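Long-range contacts in uncharacterized protein (PDB 4Q88), which is of unknown function but belongs to glycoside hydrolase family 88 and probably has hydrolase activity: residues V151-Y156 / E166-Y171; G269-G274 / G319-V324; D315-Y320 / N337-F342. All coordinates share one frame; numbering follows the deposited sequence.

How the contacts relate
Contact 1 lies on the far side of the chain's centre from contacts 2 and 3. It joins two consecutive helices mainly through buried apolar side chains. Contacts 2 and 3 have centres about 9 Å apart and share Gly319 and Tyr320, in the long loop between helices 293-311 and 341-358. Contact 2 ties this loop to the start of helix 272-287, contact 3 to the residues leading into helix 341-358, and Ile321 O probably accepts from Ser338 OG between them. Contact 2 is buried yet rich in polar bonds, centred on a carboxylate. Contact 3 is only partly buried, with a lysine, a backbone carbonyl and a cysteine as its main partners.

Contact 1. Residues V151-Y156 / E166-Y171; sequences VMVKMY and EKLHQY
Met152, a selenomethionine, overlaps the base of Leu168: the two CB atoms are 3.9 Å apart, and Met152 CG packs against Leu168 CD1 at 4.0 Å. The two side chains lie alongside, pointing opposite ways. With CG anti to the carbonyl carbon (chi1 -49°) and further bends at chi2 and chi3, Met152 reaches over the opposing helix, bringing CE within 3.6 Å of Lys167 CB and 3.7 Å of Leu168 N. The same methyl meets Tyr171 CE2 obliquely at 4.1 Å. Lys167 CB also lies over one face of the Tyr171 ring, displaced from the ring centre; the lysine then turns out of the contact, where NZ donates to Gln170 OE1. The segments, from the consecutive helices 144-159 and 163-179, run nearly antiparallel (171°), an alpha-alpha hairpin as expected in the six-hairpin clan of this family. Their local axes are 9.9 Å apart, close enough for Met152 and Leu168 to meet between them. Beside this pair, Val153 CG1 touches Leu168 CD2 at 4.1 Å. Met127 of helix 117-132 packs on Met152, and Tyr171 makes edge-to-face contacts with Tyr138 and Trp139.

Contact 2. Residues G269-G274 / G319-V324; sequences GPETSG and GYIQPV
Tyr320, Thr272 and Glu271 carry this contact. The Tyr320 ring lies obliquely to Pro270, with CD1 3.8 Å from Pro270 CB and CE1 near Pro270 CG, while Tyr306 of helix 293-311 packs on both residues. Thr272 crosses Tyr320 at about a right angle and grips the loop twice. Its OG1, anti to the carbonyl carbon (chi1 -67°), donates to Gly319 O at 2.7 Å, and its N donates to Tyr320 O from well above the carbonyl plane at 2.9 Å. Thr272 OG1 also bonds to Tyr306 OH. Three donors hold Glu271 OE2: Gln322 N approaches its anti lone pair almost straight (2.9 Å, 175°), Ser273 OG comes from the syn side at 2.6 Å, and Ser273 N from above the carboxylate plane. OE1 takes Gly274 N on its syn lone pair, so both oxygens are anchored and the carboxylate is held against rotation. A water bridges OE1, weakly, to Gln322 OE1, which also accepts from Trp208 NE1. Glu271 is thus a side-chain N-cap for helix 272-287: its carboxylate takes Ser273 N and Gly274 N in the first turn, Thr272 N having gone to Tyr320 O, and through Gln322 N fastens the crossing loop to the helix start.

Contact 3. Residues D315-Y320 / N337-F342; sequences DGKIGY and NSCFNF
Gly319 and Cys339 bring their backbones nearest, CA to CA 5.0 Å, and Ser338 O lies 3.5 Å from Gly319 CA in a CA-H...O contact, without regular strand pairing. Lys317 bonds across through its ammonium. Its CG is anti to the backbone N (chi1 171°) and the chain stays extended to the tip, running past Cys339 with CE 3.6 Å from Cys339 CB. The lysine side chain crosses that of Asn337 at about a right angle, and NZ donates to Asn337 O at 2.9 Å, in the carbonyl plane and on a lone pair. An alanine here would probably leave Asn337 O without this donor and open a gap beside Cys339 CB. At the other end of the lysine, the backbone is set by an Asx turn in which Lys317 N donates to Asp315 OD1 from above the carboxylate plane. Cys339 points toward the 315-320 segment with SG anti to its backbone N, where Ile318 N makes a weak bond to SG at 3.7 Å. Ile318 O is approached unusually closely, 3.0 Å from both SG and CB of Cys339; it is buried by the contact and has no hydrogen-bonding partner in the model. Ile318 packs on Val23 of helix 13-30, Thr272 at the start of helix 272-287, and Ile344 and Phe347 of helix 341-358, and is thus set among three helices, while Lys317 touches Arg26.

Contact 1. Residues V151-Y156 / E166-Y171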
ATOM      1  N   VAL A 151      -9.203   4.150   2.386  1.00 18.34           N
ATOM      2  CA  VAL A 151     -10.021   5.370   2.537  1.00 18.25           C
ATOM      3  C   VAL A 151     -11.500   4.995   2.791  1.00 19.28           C
ATOM      4  O   VAL A 151     -12.178   5.559   3.684  1.00 17.68           O
ATOM      5  CB  VAL A 151      -9.967   6.230   1.270  1.00 19.41           C
ATOM      6  CG1 VAL A 151     -10.894   7.404   1.431  1.00 20.44           C
ATOM      7  CG2 VAL A 151      -8.541   6.722   1.044  1.00 20.22           C
HETATM    8  N   MSE A 152     -11.992   3.991   2.062  1.00 19.18           N
HETATM    9  CA  MSE A 152     -13.387   3.641   2.137  1.00 20.34           C
HETATM   10  C   MSE A 152     -13.730   3.152   3.543  1.00 20.55           C
HETATM   11  O   MSE A 152     -14.773   3.588   4.125  1.00 20.63           O
HETATM   12  CB  MSE A 152     -13.841   2.611   1.078  1.00 19.68           C
HETATM   13  CG  MSE A 152     -13.445   2.871  -0.395  1.00 20.27           C
HETATM   14 SE   MSE A 152     -13.999   4.651  -0.994  0.70 23.54          SE
HETATM   15  CE  MSE A 152     -15.694   4.188  -1.814  1.00 21.16           C
ATOM     16  N   VAL A 153     -12.900   2.267   4.126  1.00 19.78           N
ATOM     17  CA  VAL A 153     -13.214   1.722   5.458  1.00 20.26           C
ATOM     18  C   VAL A 153     -12.964   2.751   6.558  1.00 21.51           C
ATOM     19  O   VAL A 153     -13.690   2.767   7.575  1.00 20.82           O
ATOM     20  CB  VAL A 153     -12.497   0.384   5.775  1.00 21.43           C
ATOM     21  CG1 VAL A 153     -13.013  -0.709   4.842  1.00 22.25           C
ATOM     22  CG2 VAL A 153     -10.967   0.487   5.709  1.00 21.23           C
ATOM     23  N   LYS A 154     -11.941   3.597   6.370  1.00 19.22           N
ATOM     24  CA  LYS A 154     -11.620   4.633   7.364  1.00 21.13           C
ATOM     25  C   LYS A 154     -12.737   5.689   7.383  1.00 20.96           C
ATOM     26  O   LYS A 154     -13.141   6.180   8.470  1.00 22.58           O
ATOM     27  CB  LYS A 154     -10.262   5.275   7.091  1.00 20.74           C
ATOM     28  CG  LYS A 154      -9.104   4.340   7.401  1.00 20.70           C
ATOM     29  CD  LYS A 154      -7.754   4.903   6.973  1.00 20.61           C
ATOM     30  CE  LYS A 154      -6.646   3.900   7.204  1.00 21.38           C
ATOM     31  NZ  LYS A 154      -6.405   3.583   8.629  1.00 21.45           N
HETATM   32  N   MSE A 155     -13.298   5.999   6.216  1.00 21.12           N
HETATM   33  CA  MSE A 155     -14.361   7.045   6.145  1.00 22.48           C
HETATM   34  C   MSE A 155     -15.650   6.485   6.671  1.00 22.72           C
HETATM   35  O   MSE A 155     -16.386   7.188   7.404  1.00 21.64           O
HETATM   36  CB  MSE A 155     -14.569   7.668   4.749  1.00 23.64           C
HETATM   37  CG  MSE A 155     -13.308   8.406   4.204  1.00 23.18           C
HETATM   38 SE   MSE A 155     -12.694   9.837   5.397  0.70 28.60          SE
HETATM   39  CE  MSE A 155     -14.371  10.860   5.355  1.00 29.78           C
ATOM     40  N   TYR A 156     -15.950   5.223   6.362  1.00 20.75           N
ATOM     41  CA  TYR A 156     -17.082   4.520   6.991  1.00 21.80           C
ATOM     42  C   TYR A 156     -16.946   4.528   8.504  1.00 22.82           C
ATOM     43  O   TYR A 156     -17.939   4.788   9.234  1.00 23.34           O
ATOM     44  CB  TYR A 156     -17.254   3.070   6.485  1.00 21.63           C
ATOM     45  CG  TYR A 156     -18.396   2.415   7.187  1.00 21.54           C
ATOM     46  CD1 TYR A 156     -19.697   2.626   6.753  1.00 23.01           C
ATOM     47  CD2 TYR A 156     -18.213   1.701   8.384  1.00 23.53           C
ATOM     48  CE1 TYR A 156     -20.797   2.125   7.435  1.00 24.07           C
ATOM     49  CE2 TYR A 156     -19.313   1.170   9.084  1.00 25.04           C
ATOM     50  CZ  TYR A 156     -20.605   1.382   8.592  1.00 27.37           C
ATOM     51  OH  TYR A 156     -21.710   0.883   9.245  1.00 27.88           O
ATOM     52  N   GLU A 166     -20.508  -0.022   0.095  1.00 20.37           N
ATOM     53  CA  GLU A 166     -21.061  -0.515  -1.168  0.60 20.14           C
ATOM     54  C   GLU A 166     -20.167  -0.074  -2.349  1.00 19.47           C
ATOM     55  O   GLU A 166     -19.850  -0.866  -3.232  1.00 19.59           O
ATOM     56  CB  GLU A 166     -22.518  -0.042  -1.354  0.60 21.78           C
ATOM     57  CG  GLU A 166     -23.141  -0.270  -2.732  0.60 22.58           C
ATOM     58  CD  GLU A 166     -23.143  -1.711  -3.204  0.60 23.31           C
ATOM     59  OE1 GLU A 166     -23.408  -2.604  -2.355  0.60 25.07           O
ATOM     60  OE2 GLU A 166     -22.876  -1.953  -4.425  0.60 23.15           O
ATOM     61  N   LYS A 167     -19.716   1.174  -2.346  1.00 19.07           N
ATOM     62  CA  LYS A 167     -18.859   1.631  -3.432  1.00 18.91           C
ATOM     63  C   LYS A 167     -17.464   1.013  -3.392  1.00 19.28           C
ATOM     64  O   LYS A 167     -16.814   0.860  -4.474  1.00 19.13           O
ATOM     65  CB  LYS A 167     -18.797   3.170  -3.439  1.00 19.65           C
ATOM     66  CG  LYS A 167     -20.089   3.825  -3.957  1.00 19.23           C
ATOM     67  CD  LYS A 167     -20.144   3.896  -5.482  1.00 19.93           C
ATOM     68  CE  LYS A 167     -21.519   4.266  -6.022  1.00 20.65           C
ATOM     69  NZ  LYS A 167     -21.582   4.193  -7.502  1.00 20.48           N
ATOM     70  N   LEU A 168     -16.976   0.702  -2.188  1.00 18.40           N
ATOM     71  CA  LEU A 168     -15.709  -0.096  -2.063  1.00 19.88           C
ATOM     72  C   LEU A 168     -15.820  -1.354  -2.974  1.00 19.11           C
ATOM     73  O   LEU A 168     -14.957  -1.590  -3.827  1.00 18.70           O
ATOM     74  CB  LEU A 168     -15.464  -0.499  -0.608  1.00 19.86           C
ATOM     75  CG  LEU A 168     -14.392  -1.566  -0.317  1.00 19.38           C
ATOM     76  CD1 LEU A 168     -13.059  -1.098  -0.806  1.00 18.16           C
ATOM     77  CD2 LEU A 168     -14.349  -1.838   1.178  1.00 20.41           C
ATOM     78  N   HIS A 169     -16.922  -2.065  -2.851  1.00 18.27           N
ATOM     79  CA  HIS A 169     -17.144  -3.280  -3.611  1.00 19.70           C
ATOM     80  C   HIS A 169     -17.368  -3.002  -5.099  1.00 19.76           C
ATOM     81  O   HIS A 169     -16.818  -3.718  -5.955  1.00 19.65           O
ATOM     82  CB  HIS A 169     -18.306  -4.043  -3.042  1.00 21.55           C
ATOM     83  CG  HIS A 169     -18.486  -5.398  -3.640  1.00 21.78           C
ATOM     84  ND1 HIS A 169     -19.441  -5.645  -4.605  1.00 22.39           N
ATOM     85  CD2 HIS A 169     -17.856  -6.573  -3.417  1.00 21.79           C
ATOM     86  CE1 HIS A 169     -19.358  -6.911  -4.981  1.00 22.98           C
ATOM     87  NE2 HIS A 169     -18.422  -7.504  -4.251  1.00 21.84           N
ATOM     88  N   GLN A 170     -18.149  -1.965  -5.408  1.00 20.95           N
ATOM     89  CA  GLN A 170     -18.494  -1.696  -6.768  0.60 22.07           C
ATOM     90  C   GLN A 170     -17.245  -1.295  -7.578  1.00 21.46           C
ATOM     91  O   GLN A 170     -17.023  -1.825  -8.660  1.00 21.65           O
ATOM     92  CB  GLN A 170     -19.572  -0.654  -6.822  0.60 23.57           C
ATOM     93  CG  GLN A 170     -20.064  -0.410  -8.212  0.60 25.16           C
ATOM     94  CD  GLN A 170     -21.289   0.468  -8.234  0.60 25.25           C
ATOM     95  OE1 GLN A 170     -21.393   1.461  -7.505  0.60 25.97           O
ATOM     96  NE2 GLN A 170     -22.204   0.123  -9.107  0.60 25.53           N
ATOM     97  N   TYR A 171     -16.422  -0.396  -7.025  1.00 20.09           N
ATOM     98  CA  TYR A 171     -15.180  -0.007  -7.696  1.00 19.82           C
ATOM     99  C   TYR A 171     -14.195  -1.172  -7.824  1.00 19.14           C
ATOM    100  O   TYR A 171     -13.525  -1.317  -8.841  1.00 18.88           O
ATOM    101  CB  TYR A 171     -14.518   1.195  -7.003  1.00 18.82           C
ATOM    102  CG  TYR A 171     -15.331   2.485  -6.935  1.00 18.92           C
ATOM    103  CD1 TYR A 171     -16.345   2.772  -7.854  1.00 19.97           C
ATOM    104  CD2 TYR A 171     -15.058   3.428  -5.965  1.00 18.82           C
ATOM    105  CE1 TYR A 171     -17.064   3.982  -7.809  1.00 19.88           C
ATOM    106  CE2 TYR A 171     -15.775   4.615  -5.888  1.00 19.84           C
ATOM    107  CZ  TYR A 171     -16.785   4.893  -6.816  1.00 19.32           C
ATOM    108  OH  TYR A 171     -17.464   6.107  -6.778  1.00 20.15           O
TER

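Contact 2. Residues G269-G274 / G319-V324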
ATOM      1  N   GLY A 269      16.662 -10.088  -9.860  1.00 20.23           N
ATOM      2  CA  GLY A 269      17.361  -9.691  -8.633  1.00 20.84           C
ATOM      3  C   GLY A 269      16.416  -9.091  -7.625  1.00 19.13           C
ATOM      4  O   GLY A 269      15.220  -8.938  -7.876  1.00 19.50           O
ATOM      5  N   PRO A 270      16.957  -8.731  -6.488  1.00 18.92           N
ATOM      6  CA  PRO A 270      16.151  -8.151  -5.416  1.00 19.53           C
ATOM      7  C   PRO A 270      15.344  -6.932  -5.814  1.00 19.76           C
ATOM      8  O   PRO A 270      15.812  -6.067  -6.596  1.00 18.74           O
ATOM      9  CB  PRO A 270      17.178  -7.706  -4.391  1.00 22.02           C
ATOM     10  CG  PRO A 270      18.486  -8.222  -4.797  1.00 22.39           C
ATOM     11  CD  PRO A 270      18.402  -8.814  -6.161  1.00 20.34           C
ATOM     12  N   GLU A 271      14.147  -6.838  -5.221  1.00 18.54           N
ATOM     13  CA  GLU A 271      13.347  -5.628  -5.225  1.00 18.62           C
ATOM     14  C   GLU A 271      12.620  -5.578  -3.861  1.00 18.12           C
ATOM     15  O   GLU A 271      12.116  -6.590  -3.387  1.00 20.35           O
ATOM     16  CB  GLU A 271      12.365  -5.558  -6.409  1.00 18.27           C
ATOM     17  CG  GLU A 271      11.883  -4.128  -6.692  1.00 19.29           C
ATOM     18  CD  GLU A 271      10.792  -3.631  -5.725  1.00 19.18           C
ATOM     19  OE1 GLU A 271       9.897  -4.442  -5.432  1.00 18.65           O
ATOM     20  OE2 GLU A 271      10.839  -2.430  -5.294  1.00 17.39           O
ATOM     21  N   THR A 272      12.650  -4.416  -3.231  1.00 16.75           N
ATOM     22  CA  THR A 272      12.200  -4.280  -1.840  1.00 17.15           C
ATOM     23  C   THR A 272      10.726  -3.907  -1.657  1.00 17.86           C
ATOM     24  O   THR A 272      10.121  -4.305  -0.650  1.00 19.06           O
ATOM     25  CB  THR A 272      13.091  -3.275  -1.125  1.00 16.95           C
ATOM     26  OG1 THR A 272      14.407  -3.847  -1.037  1.00 18.46           O
ATOM     27  CG2 THR A 272      12.566  -2.913   0.283  1.00 18.16           C
ATOM     28  N   SER A 273      10.199  -3.035  -2.501  1.00 17.18           N
ATOM     29  CA  SER A 273       8.889  -2.455  -2.198  1.00 18.06           C
ATOM     30  C   SER A 273       7.790  -3.484  -2.313  1.00 17.44           C
ATOM     31  O   SER A 273       6.961  -3.596  -1.408  1.00 17.76           O
ATOM     32  CB  SER A 273       8.590  -1.222  -3.038  1.00 19.40           C
ATOM     33  OG  SER A 273       8.597  -1.502  -4.438  1.00 18.43           O
ATOM     34  N   GLY A 274       7.796  -4.295  -3.366  1.00 17.18           N
ATOM     35  CA  GLY A 274       6.840  -5.403  -3.428  1.00 17.33           C
ATOM     36  C   GLY A 274       6.990  -6.369  -2.263  1.00 16.35           C
ATOM     37  O   GLY A 274       6.041  -6.645  -1.500  1.00 16.20           O
ATOM     38  N   GLY A 319      17.120   0.167   0.723  1.00 21.66           N
ATOM     39  CA  GLY A 319      17.591   0.099  -0.666  1.00 21.64           C
ATOM     40  C   GLY A 319      16.808  -0.899  -1.531  1.00 21.28           C
ATOM     41  O   GLY A 319      15.852  -1.542  -1.075  1.00 20.29           O
ATOM     42  N   TYR A 320      17.242  -1.001  -2.786  1.00 19.64           N
ATOM     43  CA  TYR A 320      16.630  -1.887  -3.775  1.00 20.01           C
ATOM     44  C   TYR A 320      15.147  -1.596  -4.022  1.00 19.55           C
ATOM     45  O   TYR A 320      14.416  -2.484  -4.420  1.00 19.83           O
ATOM     46  CB  TYR A 320      16.809  -3.378  -3.443  1.00 20.43           C
ATOM     47  CG  TYR A 320      18.229  -3.861  -3.321  1.00 21.03           C
ATOM     48  CD1 TYR A 320      18.935  -4.298  -4.434  1.00 22.60           C
ATOM     49  CD2 TYR A 320      18.892  -3.849  -2.097  1.00 24.74           C
ATOM     50  CE1 TYR A 320      20.253  -4.755  -4.318  1.00 25.75           C
ATOM     51  CE2 TYR A 320      20.202  -4.302  -1.969  1.00 25.72           C
ATOM     52  CZ  TYR A 320      20.880  -4.757  -3.080  1.00 27.29           C
ATOM     53  OH  TYR A 320      22.194  -5.208  -2.898  1.00 29.90           O
ATOM     54  N   ILE A 321      14.755  -0.337  -3.896  1.00 20.03           N
ATOM     55  CA  ILE A 321      13.380   0.068  -4.227  1.00 20.00           C
ATOM     56  C   ILE A 321      13.276   0.431  -5.699  1.00 20.01           C
ATOM     57  O   ILE A 321      13.915   1.391  -6.195  1.00 21.79           O
ATOM     58  CB  ILE A 321      12.890   1.200  -3.308  1.00 19.62           C
ATOM     59  CG1 ILE A 321      12.859   0.712  -1.859  1.00 21.29           C
ATOM     60  CG2 ILE A 321      11.475   1.673  -3.766  1.00 19.18           C
ATOM     61  CD1 ILE A 321      12.831   1.820  -0.839  1.00 24.04           C
ATOM     62  N   GLN A 322      12.433  -0.301  -6.437  1.00 18.93           N
ATOM     63  CA  GLN A 322      12.238  -0.046  -7.877  1.00 19.50           C
ATOM     64  C   GLN A 322      11.735   1.410  -8.010  1.00 20.35           C
ATOM     65  O   GLN A 322      10.810   1.809  -7.313  1.00 18.93           O
ATOM     66  CB  GLN A 322      11.169  -0.965  -8.461  1.00 19.78           C
ATOM     67  CG  GLN A 322      10.870  -0.666  -9.930  1.00 21.24           C
ATOM     68  CD  GLN A 322       9.863  -1.624 -10.542  1.00 23.30           C
ATOM     69  OE1 GLN A 322       9.186  -2.382  -9.858  1.00 21.97           O
ATOM     70  NE2 GLN A 322       9.777  -1.605 -11.854  1.00 24.15           N
ATOM     71  N   PRO A 323      12.303   2.181  -8.919  1.00 20.58           N
ATOM     72  CA  PRO A 323      11.893   3.600  -9.055  1.00 22.44           C
ATOM     73  C   PRO A 323      10.520   3.732  -9.712  1.00 21.97           C
ATOM     74  O   PRO A 323       9.955   2.744 -10.208  1.00 20.41           O
ATOM     75  CB  PRO A 323      12.953   4.194  -9.980  1.00 24.06           C
ATOM     76  CG  PRO A 323      13.649   3.044 -10.568  1.00 26.91           C
ATOM     77  CD  PRO A 323      13.589   1.926  -9.584  1.00 23.28           C
ATOM     78  N   VAL A 324      10.006   4.952  -9.716  1.00 22.85           N
ATOM     79  CA  VAL A 324       8.716   5.250 -10.286  1.00 24.94           C
ATOM     80  C   VAL A 324       8.861   5.641 -11.771  1.00 28.82           C
ATOM     81  O   VAL A 324       9.651   6.494 -12.106  1.00 31.58           O
ATOM     82  CB  VAL A 324       8.069   6.438  -9.556  1.00 26.89           C
ATOM     83  CG1 VAL A 324       6.697   6.743 -10.131  1.00 27.19           C
ATOM     84  CG2 VAL A 324       7.961   6.116  -8.069  1.00 27.57           C
TER
HETATM   85  O   HOH W   1       8.234  -4.274  -7.939  1.00 20.18           O

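Contact 3. Residues D315-Y320 / N337-F342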
ATOM      1  N   ASP A 315      22.639   2.843   8.257  1.00 29.72           N
ATOM      2  CA  ASP A 315      22.137   4.140   8.709  1.00 31.03           C
ATOM      3  C   ASP A 315      20.588   4.292   8.680  1.00 31.60           C
ATOM      4  O   ASP A 315      20.063   5.338   9.042  1.00 32.61           O
ATOM      5  CB  ASP A 315      22.799   5.269   7.921  1.00 33.40           C
ATOM      6  CG  ASP A 315      22.375   5.316   6.468  1.00 38.59           C
ATOM      7  OD1 ASP A 315      21.706   4.380   5.919  1.00 32.46           O
ATOM      8  OD2 ASP A 315      22.744   6.334   5.860  1.00 43.88           O
ATOM      9  N   GLY A 316      19.863   3.232   8.302  1.00 27.77           N
ATOM     10  CA  GLY A 316      18.398   3.288   8.253  1.00 27.51           C
ATOM     11  C   GLY A 316      17.823   3.524   6.883  1.00 25.74           C
ATOM     12  O   GLY A 316      16.620   3.506   6.727  1.00 26.61           O
ATOM     13  N   LYS A 317      18.658   3.752   5.871  1.00 26.06           N
ATOM     14  CA  LYS A 317      18.169   3.857   4.505  1.00 27.50           C
ATOM     15  C   LYS A 317      17.655   2.467   4.095  1.00 25.43           C
ATOM     16  O   LYS A 317      18.156   1.454   4.592  1.00 23.31           O
ATOM     17  CB  LYS A 317      19.333   4.313   3.613  1.00 31.37           C
ATOM     18  CG  LYS A 317      19.103   4.280   2.121  1.00 37.92           C
ATOM     19  CD  LYS A 317      20.170   5.070   1.352  1.00 42.56           C
ATOM     20  CE  LYS A 317      19.975   4.849  -0.135  1.00 45.13           C
ATOM     21  NZ  LYS A 317      20.960   5.508  -1.042  1.00 48.19           N
ATOM     22  N   ILE A 318      16.666   2.430   3.185  1.00 24.40           N
ATOM     23  CA  ILE A 318      16.101   1.190   2.675  1.00 22.66           C
ATOM     24  C   ILE A 318      16.396   1.173   1.156  1.00 22.27           C
ATOM     25  O   ILE A 318      15.965   2.072   0.424  1.00 23.52           O
ATOM     26  CB  ILE A 318      14.583   1.131   2.859  1.00 23.08           C
ATOM     27  CG1 ILE A 318      14.217   1.319   4.339  1.00 22.78           C
ATOM     28  CG2 ILE A 318      14.039  -0.212   2.385  1.00 23.07           C
ATOM     29  CD1 ILE A 318      14.881   0.311   5.275  1.00 23.85           C
ATOM     30  N   GLY A 319      17.120   0.167   0.723  1.00 21.66           N
ATOM     31  CA  GLY A 319      17.591   0.099  -0.666  1.00 21.64           C
ATOM     32  C   GLY A 319      16.808  -0.899  -1.531  1.00 21.28           C
ATOM     33  O   GLY A 319      15.852  -1.542  -1.075  1.00 20.29           O
ATOM     34  N   TYR A 320      17.242  -1.001  -2.786  1.00 19.64           N
ATOM     35  CA  TYR A 320      16.630  -1.887  -3.775  1.00 20.01           C
ATOM     36  C   TYR A 320      15.147  -1.596  -4.022  1.00 19.55           C
ATOM     37  O   TYR A 320      14.416  -2.484  -4.420  1.00 19.83           O
ATOM     38  CB  TYR A 320      16.809  -3.378  -3.443  1.00 20.43           C
ATOM     39  CG  TYR A 320      18.229  -3.861  -3.321  1.00 21.03           C
ATOM     40  CD1 TYR A 320      18.935  -4.298  -4.434  1.00 22.60           C
ATOM     41  CD2 TYR A 320      18.892  -3.849  -2.097  1.00 24.74           C
ATOM     42  CE1 TYR A 320      20.253  -4.755  -4.318  1.00 25.75           C
ATOM     43  CE2 TYR A 320      20.202  -4.302  -1.969  1.00 25.72           C
ATOM     44  CZ  TYR A 320      20.880  -4.757  -3.080  1.00 27.29           C
ATOM     45  OH  TYR A 320      22.194  -5.208  -2.898  1.00 29.90           O
ATOM     46  N   ASN A 337      21.221   1.152  -4.089  1.00 28.81           N
ATOM     47  CA  ASN A 337      21.085   2.429  -3.436  1.00 31.70           C
ATOM     48  C   ASN A 337      19.788   3.163  -3.747  1.00 29.36           C
ATOM     49  O   ASN A 337      19.611   4.263  -3.277  1.00 29.44           O
ATOM     50  CB  ASN A 337      22.315   3.289  -3.755  1.00 36.64           C
ATOM     51  CG  ASN A 337      23.577   2.733  -3.104  1.00 40.88           C
ATOM     52  OD1 ASN A 337      23.536   2.166  -1.992  1.00 43.26           O
ATOM     53  ND2 ASN A 337      24.688   2.850  -3.806  1.00 46.15           N
ATOM     54  N   SER A 338      18.878   2.546  -4.513  1.00 25.08           N
ATOM     55  CA  SER A 338      17.590   3.147  -4.830  0.60 24.10           C
ATOM     56  C   SER A 338      16.648   3.133  -3.602  1.00 23.94           C
ATOM     57  O   SER A 338      16.218   2.077  -3.178  1.00 22.60           O
ATOM     58  CB  SER A 338      16.963   2.380  -5.980  0.60 22.40           C
ATOM     59  OG  SER A 338      15.840   3.042  -6.476  0.60 21.20           O
ATOM     60  N   CYS A 339      16.343   4.307  -3.064  1.00 22.59           N
ATOM     61  CA  CYS A 339      15.545   4.455  -1.840  1.00 24.76           C
ATOM     62  C   CYS A 339      14.540   5.562  -2.053  1.00 25.14           C
ATOM     63  O   CYS A 339      14.921   6.668  -2.517  1.00 26.09           O
ATOM     64  CB  CYS A 339      16.440   4.840  -0.677  1.00 26.14           C
ATOM     65  SG  CYS A 339      15.503   5.009   0.865  1.00 29.22           S
ATOM     66  N   PHE A 340      13.278   5.302  -1.735  1.00 23.37           N
ATOM     67  CA  PHE A 340      12.200   6.288  -1.897  1.00 24.10           C
ATOM     68  C   PHE A 340      11.269   6.244  -0.683  1.00 23.64           C
ATOM     69  O   PHE A 340      11.031   5.171  -0.127  1.00 22.77           O
ATOM     70  CB  PHE A 340      11.382   6.066  -3.160  1.00 24.35           C
ATOM     71  CG  PHE A 340      12.212   6.176  -4.431  1.00 25.14           C
ATOM     72  CD1 PHE A 340      12.527   7.418  -4.943  1.00 30.14           C
ATOM     73  CD2 PHE A 340      12.713   5.060  -5.037  1.00 26.15           C
ATOM     74  CE1 PHE A 340      13.334   7.547  -6.076  1.00 32.57           C
ATOM     75  CE2 PHE A 340      13.494   5.162  -6.171  1.00 27.42           C
ATOM     76  CZ  PHE A 340      13.788   6.409  -6.701  1.00 30.74           C
ATOM     77  N   ASN A 341      10.718   7.422  -0.354  1.00 22.98           N
ATOM     78  CA  ASN A 341       9.703   7.583   0.707  1.00 23.24           C
ATOM     79  C   ASN A 341       8.664   6.464   0.759  1.00 22.31           C
ATOM     80  O   ASN A 341       8.393   5.899   1.804  1.00 20.15           O
ATOM     81  CB  ASN A 341       8.957   8.941   0.541  1.00 25.14           C
ATOM     82  CG  ASN A 341       8.459   9.230  -0.902  1.00 25.55           C
ATOM     83  OD1 ASN A 341       8.439   8.385  -1.808  1.00 26.93           O
ATOM     84  ND2 ASN A 341       8.159  10.510  -1.142  1.00 29.95           N
ATOM     85  N   PHE A 342       8.057   6.135  -0.377  1.00 21.06           N
ATOM     86  CA  PHE A 342       6.983   5.177  -0.353  1.00 19.99           C
ATOM     87  C   PHE A 342       7.441   3.777   0.032  1.00 19.74           C
ATOM     88  O   PHE A 342       6.685   3.021   0.636  1.00 18.58           O
ATOM     89  CB  PHE A 342       6.218   5.168  -1.688  1.00 19.44           C
ATOM     90  CG  PHE A 342       7.021   4.643  -2.841  1.00 19.82           C
ATOM     91  CD1 PHE A 342       7.052   3.279  -3.122  1.00 19.27           C
ATOM     92  CD2 PHE A 342       7.714   5.504  -3.650  1.00 21.37           C
ATOM     93  CE1 PHE A 342       7.843   2.785  -4.172  1.00 19.35           C
ATOM     94  CE2 PHE A 342       8.502   5.018  -4.694  1.00 20.25           C
ATOM     95  CZ  PHE A 342       8.556   3.669  -4.953  1.00 20.37           C
TER